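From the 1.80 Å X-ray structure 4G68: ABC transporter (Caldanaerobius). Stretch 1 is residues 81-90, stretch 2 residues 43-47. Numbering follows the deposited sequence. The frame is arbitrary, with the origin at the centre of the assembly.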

ATOM      1  N   ALA C  81      13.077  -5.010   3.027  1.00 29.27           N
ATOM      2  CA  ALA C  81      13.943  -5.813   3.905  1.00 30.57           C
ATOM      3  C   ALA C  81      13.135  -6.410   5.080  1.00 30.51           C
ATOM      4  O   ALA C  81      13.477  -7.485   5.620  1.00 27.94           O
ATOM      5  CB  ALA C  81      15.114  -4.962   4.414  1.00 30.07           C
ATOM      6  N   TYR C  82      12.069  -5.711   5.473  1.00 30.25           N
ATOM      7  CA  TYR C  82      11.250  -6.149   6.602  1.00 26.94           C
ATOM      8  C   TYR C  82      10.453  -7.410   6.203  1.00 29.44           C
ATOM      9  O   TYR C  82      10.276  -8.358   6.985  1.00 30.57           O
ATOM     10  CB  TYR C  82      10.311  -4.994   7.005  1.00 27.10           C
ATOM     11  CG  TYR C  82       9.382  -5.367   8.128  1.00 25.74           C
ATOM     12  CD1 TYR C  82       9.795  -5.257   9.465  1.00 25.77           C
ATOM     13  CD2 TYR C  82       8.084  -5.825   7.865  1.00 24.74           C
ATOM     14  CE1 TYR C  82       8.947  -5.598  10.489  1.00 26.69           C
ATOM     15  CE2 TYR C  82       7.225  -6.203   8.902  1.00 28.48           C
ATOM     16  CZ  TYR C  82       7.660  -6.087  10.202  1.00 27.97           C
ATOM     17  OH  TYR C  82       6.816  -6.444  11.220  1.00 30.11           O
ATOM     18  N   LYS C  83       9.943  -7.422   4.973  1.00 27.99           N
ATOM     19  CA  LYS C  83       9.301  -8.611   4.428  1.00 28.03           C
ATOM     20  C   LYS C  83      10.157  -9.867   4.648  1.00 31.75           C
ATOM     21  O   LYS C  83       9.688 -10.893   5.197  1.00 28.57           O
ATOM     22  CB  LYS C  83       9.066  -8.397   2.936  1.00 27.69           C
ATOM     23  CG  LYS C  83       8.012  -7.314   2.717  1.00 27.88           C
ATOM     24  CD  LYS C  83       7.650  -7.211   1.249  1.00 29.61           C
ATOM     25  CE  LYS C  83       6.647  -6.082   1.091  1.00 31.09           C
ATOM     26  NZ  LYS C  83       7.063  -5.261  -0.066  1.00 30.80           N
ATOM     27  N   THR C  84      11.415  -9.762   4.209  1.00 30.76           N
ATOM     28  CA  THR C  84      12.387 -10.844   4.365  1.00 31.93           C
ATOM     29  C   THR C  84      12.557 -11.243   5.817  1.00 30.52           C
ATOM     30  O   THR C  84      12.471 -12.434   6.146  1.00 27.91           O
ATOM     31  CB  THR C  84      13.719 -10.445   3.730  1.00 33.93           C
ATOM     32  OG1 THR C  84      13.480 -10.176   2.346  1.00 38.89           O
ATOM     33  CG2 THR C  84      14.790 -11.560   3.856  1.00 33.85           C
ATOM     34  N   LYS C  85      12.772 -10.237   6.664  1.00 30.05           N
ATOM     35  CA  LYS C  85      13.051 -10.409   8.083  1.00 30.45           C
ATOM     36  C   LYS C  85      11.921 -11.046   8.890  1.00 30.96           C
ATOM     37  O   LYS C  85      12.160 -11.977   9.705  1.00 26.17           O
ATOM     38  CB  LYS C  85      13.365  -9.048   8.717  1.00 30.89           C
ATOM     39  CG  LYS C  85      13.823  -9.155  10.158  1.00 29.27           C
ATOM     40  CD  LYS C  85      14.177  -7.803  10.762  1.00 28.12           C
ATOM     41  CE  LYS C  85      14.372  -7.933  12.262  1.00 27.30           C
ATOM     42  NZ  LYS C  85      14.825  -6.666  12.911  1.00 27.30           N
ATOM     43  N   ILE C  86      10.706 -10.522   8.702  1.00 28.50           N
ATOM     44  CA  ILE C  86       9.520 -11.064   9.410  1.00 27.94           C
ATOM     45  C   ILE C  86       9.141 -12.498   8.951  1.00 29.27           C
ATOM     46  O   ILE C  86       8.769 -13.328   9.767  1.00 28.68           O
ATOM     47  CB  ILE C  86       8.297 -10.085   9.427  1.00 26.64           C
ATOM     48  CG1 ILE C  86       7.291 -10.509  10.494  1.00 26.46           C
ATOM     49  CG2 ILE C  86       7.581 -10.009   8.063  1.00 29.44           C
ATOM     50  CD1 ILE C  86       7.877 -10.472  11.902  1.00 25.93           C
ATOM     51  N   LYS C  87       9.244 -12.775   7.655  1.00 28.26           N
ATOM     52  CA  LYS C  87       9.016 -14.134   7.158  1.00 31.64           C
ATOM     53  C   LYS C  87       9.981 -15.155   7.739  1.00 29.80           C
ATOM     54  O   LYS C  87       9.552 -16.227   8.213  1.00 27.41           O
ATOM     55  CB  LYS C  87       9.017 -14.156   5.635  1.00 30.80           C
ATOM     56  CG  LYS C  87       7.747 -13.529   5.057  1.00 30.92           C
ATOM     57  CD  LYS C  87       7.653 -13.691   3.549  1.00 30.10           C
ATOM     58  CE  LYS C  87       8.740 -12.929   2.829  1.00 30.07           C
ATOM     59  NZ  LYS C  87       8.600 -13.040   1.350  1.00 33.06           N
ATOM     60  N   ALA C  88      11.279 -14.818   7.724  1.00 30.26           N
ATOM     61  CA  ALA C  88      12.323 -15.699   8.267  1.00 32.75           C
ATOM     62  C   ALA C  88      12.173 -15.917   9.784  1.00 31.26           C
ATOM     63  O   ALA C  88      12.317 -17.049  10.277  1.00 30.68           O
ATOM     64  CB  ALA C  88      13.726 -15.170   7.942  1.00 32.69           C
ATOM     65  N   ALA C  89      11.862 -14.842  10.510  1.00 28.22           N
ATOM     66  CA  ALA C  89      11.600 -14.936  11.963  1.00 29.60           C
ATOM     67  C   ALA C  89      10.399 -15.812  12.332  1.00 29.41           C
ATOM     68  O   ALA C  89      10.493 -16.626  13.249  1.00 29.55           O
ATOM     69  CB  ALA C  89      11.500 -13.554  12.611  1.00 26.83           C
ATOM     70  N   ILE C  90       9.291 -15.664  11.602  1.00 28.60           N
ATOM     71  CA  ILE C  90       8.082 -16.447  11.879  1.00 28.87           C
ATOM     72  C   ILE C  90       8.362 -17.928  11.632  1.00 29.82           C
ATOM     73  O   ILE C  90       8.029 -18.777  12.470  1.00 31.15           O
ATOM     74  CB  ILE C  90       6.865 -15.929  11.100  1.00 26.42           C
ATOM     75  CG1 ILE C  90       6.454 -14.577  11.694  1.00 25.53           C
ATOM     76  CG2 ILE C  90       5.704 -16.955  11.110  1.00 26.09           C
ATOM     77  CD1 ILE C  90       5.471 -13.801  10.842  1.00 25.66           C
TER
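Stretch 2, residues 43-47: FWNLF

Packing of the segment Phe43 to Phe47 against helix 81-90 centres on the indole of Trp44, which has more surface covered than any other residue in the contact. Its CB points toward the helix, and the side chain (chi1 m, chi2 -4°) brings the six-membered ring against Lys85, Ile86 and Ala89. Ala89 CB lies 3.5 Å from Trp44 CZ3. Ile86 points sideways from CA to CB, but the end of its side chain comes nearer (chi1 t, chi2 p), with CD1 3.6 Å from Trp44 CE3. One turn earlier, Tyr82 (chi1 t) points toward the strand and sets the edge of its ring against Trp44, with CE1 3.7 Å from Trp44 CB; further along the ring, Tyr82 CG is 4.2 Å from Leu46 CB.

Residues 43-45 are extended, the end of a strand that begins earlier in the chain; Leu46 and Phe47 leave it as loop or turn. Strand and helix run roughly antiparallel, at 145° between their N-to-C directions, with axes 10.1 Å apart at closest approach. Accordingly, Trp44 CA faces Ile86 CA at 8.4 Å, whereas Leu46 CA comes within 6.5 Å of Tyr82 CA. Between them the CA-to-CB bond of Asn45 points away from the helix, its OD1 accepting a hydrogen bond from Phe47 N (3.1 Å), and the residue offers its backbone: Asn45 O is 3.8 Å from Tyr82 CD1.

At the polar edge, Lys85, all t, extends over one face of the indole. Lys85 CE stands 3.5 Å from the centroid of the Trp44 six-membered ring in a CH-pi contact, and Lys85 NZ, 4.2 Å from that centroid and 12° off the normal, adds a cation-pi interaction. Tyr82 OH approaches Trp44 O to 3.4 Å, but no hydrogen bond links the two stretches; the hydroxyl is satisfied elsewhere in the structure.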

ATOM      1  N   PHE C  43       8.822  -5.227  19.510  1.00 27.31           N
ATOM      2  CA  PHE C  43       7.845  -4.763  18.517  1.00 27.83           C
ATOM      3  C   PHE C  43       8.618  -4.427  17.254  1.00 25.44           C
ATOM      4  O   PHE C  43       9.551  -3.621  17.323  1.00 27.78           O
ATOM      5  CB  PHE C  43       7.144  -3.516  19.059  1.00 26.48           C
ATOM      6  CG  PHE C  43       6.307  -2.776  18.046  1.00 26.57           C
ATOM      7  CD1 PHE C  43       5.371  -3.451  17.235  1.00 27.54           C
ATOM      8  CD2 PHE C  43       6.444  -1.375  17.917  1.00 26.98           C
ATOM      9  CE1 PHE C  43       4.607  -2.758  16.318  1.00 25.79           C
ATOM     10  CE2 PHE C  43       5.669  -0.685  16.994  1.00 26.42           C
ATOM     11  CZ  PHE C  43       4.744  -1.377  16.212  1.00 25.32           C
ATOM     12  N   TRP C  44       8.297  -5.094  16.136  1.00 23.21           N
ATOM     13  CA  TRP C  44       8.920  -4.742  14.864  1.00 24.42           C
ATOM     14  C   TRP C  44       7.965  -3.985  13.963  1.00 24.65           C
ATOM     15  O   TRP C  44       6.785  -4.322  13.897  1.00 22.67           O
ATOM     16  CB  TRP C  44       9.405  -5.971  14.100  1.00 27.45           C
ATOM     17  CG  TRP C  44      10.472  -6.813  14.817  1.00 29.51           C
ATOM     18  CD1 TRP C  44      11.107  -6.568  16.037  1.00 29.43           C
ATOM     19  CD2 TRP C  44      11.052  -8.079  14.333  1.00 30.21           C
ATOM     20  NE1 TRP C  44      12.012  -7.582  16.347  1.00 28.52           N
ATOM     21  CE2 TRP C  44      12.037  -8.506  15.358  1.00 30.33           C
ATOM     22  CE3 TRP C  44      10.861  -8.868  13.200  1.00 29.21           C
ATOM     23  CZ2 TRP C  44      12.754  -9.685  15.240  1.00 30.77           C
ATOM     24  CZ3 TRP C  44      11.600 -10.062  13.090  1.00 32.42           C
ATOM     25  CH2 TRP C  44      12.526 -10.456  14.089  1.00 32.13           C
ATOM     26  N   ASN C  45       8.487  -2.983  13.245  1.00 23.73           N
ATOM     27  CA  ASN C  45       7.705  -2.235  12.231  1.00 26.25           C
ATOM     28  C   ASN C  45       8.617  -1.700  11.117  1.00 25.95           C
ATOM     29  O   ASN C  45       9.857  -1.858  11.190  1.00 24.86           O
ATOM     30  CB  ASN C  45       6.859  -1.121  12.882  1.00 27.34           C
ATOM     31  CG  ASN C  45       7.714  -0.033  13.499  1.00 23.01           C
ATOM     32  OD1 ASN C  45       8.188   0.869  12.793  1.00 25.93           O
ATOM     33  ND2 ASN C  45       7.943  -0.124  14.806  1.00 26.72           N
ATOM     34  N   LEU C  46       8.013  -1.092  10.091  1.00 25.38           N
ATOM     35  CA  LEU C  46       8.778  -0.637   8.923  1.00 26.19           C
ATOM     36  C   LEU C  46       8.804   0.894   8.738  1.00 27.65           C
ATOM     37  O   LEU C  46       9.255   1.394   7.676  1.00 24.33           O
ATOM     38  CB  LEU C  46       8.303  -1.318   7.646  1.00 25.20           C
ATOM     39  CG  LEU C  46       6.857  -1.107   7.181  1.00 27.28           C
ATOM     40  CD1 LEU C  46       6.394   0.350   7.211  1.00 26.77           C
ATOM     41  CD2 LEU C  46       6.657  -1.672   5.777  1.00 26.07           C
ATOM     42  N   PHE C  47       8.352   1.635   9.765  1.00 28.29           N
ATOM     43  CA  PHE C  47       8.327   3.118   9.708  1.00 29.17           C
ATOM     44  C   PHE C  47       9.692   3.824   9.816  1.00 31.57           C
ATOM     45  O   PHE C  47      10.064   4.418  10.852  1.00 29.07           O
ATOM     46  CB  PHE C  47       7.322   3.690  10.702  1.00 30.99           C
ATOM     47  CG  PHE C  47       5.903   3.384  10.348  1.00 30.49           C
ATOM     48  CD1 PHE C  47       5.257   4.061   9.317  1.00 31.70           C
ATOM     49  CD2 PHE C  47       5.202   2.404  11.045  1.00 31.81           C
ATOM     50  CE1 PHE C  47       3.932   3.760   9.000  1.00 32.34           C
ATOM     51  CE2 PHE C  47       3.892   2.088  10.717  1.00 32.19           C
ATOM     52  CZ  PHE C  47       3.249   2.779   9.694  1.00 29.88           C
TER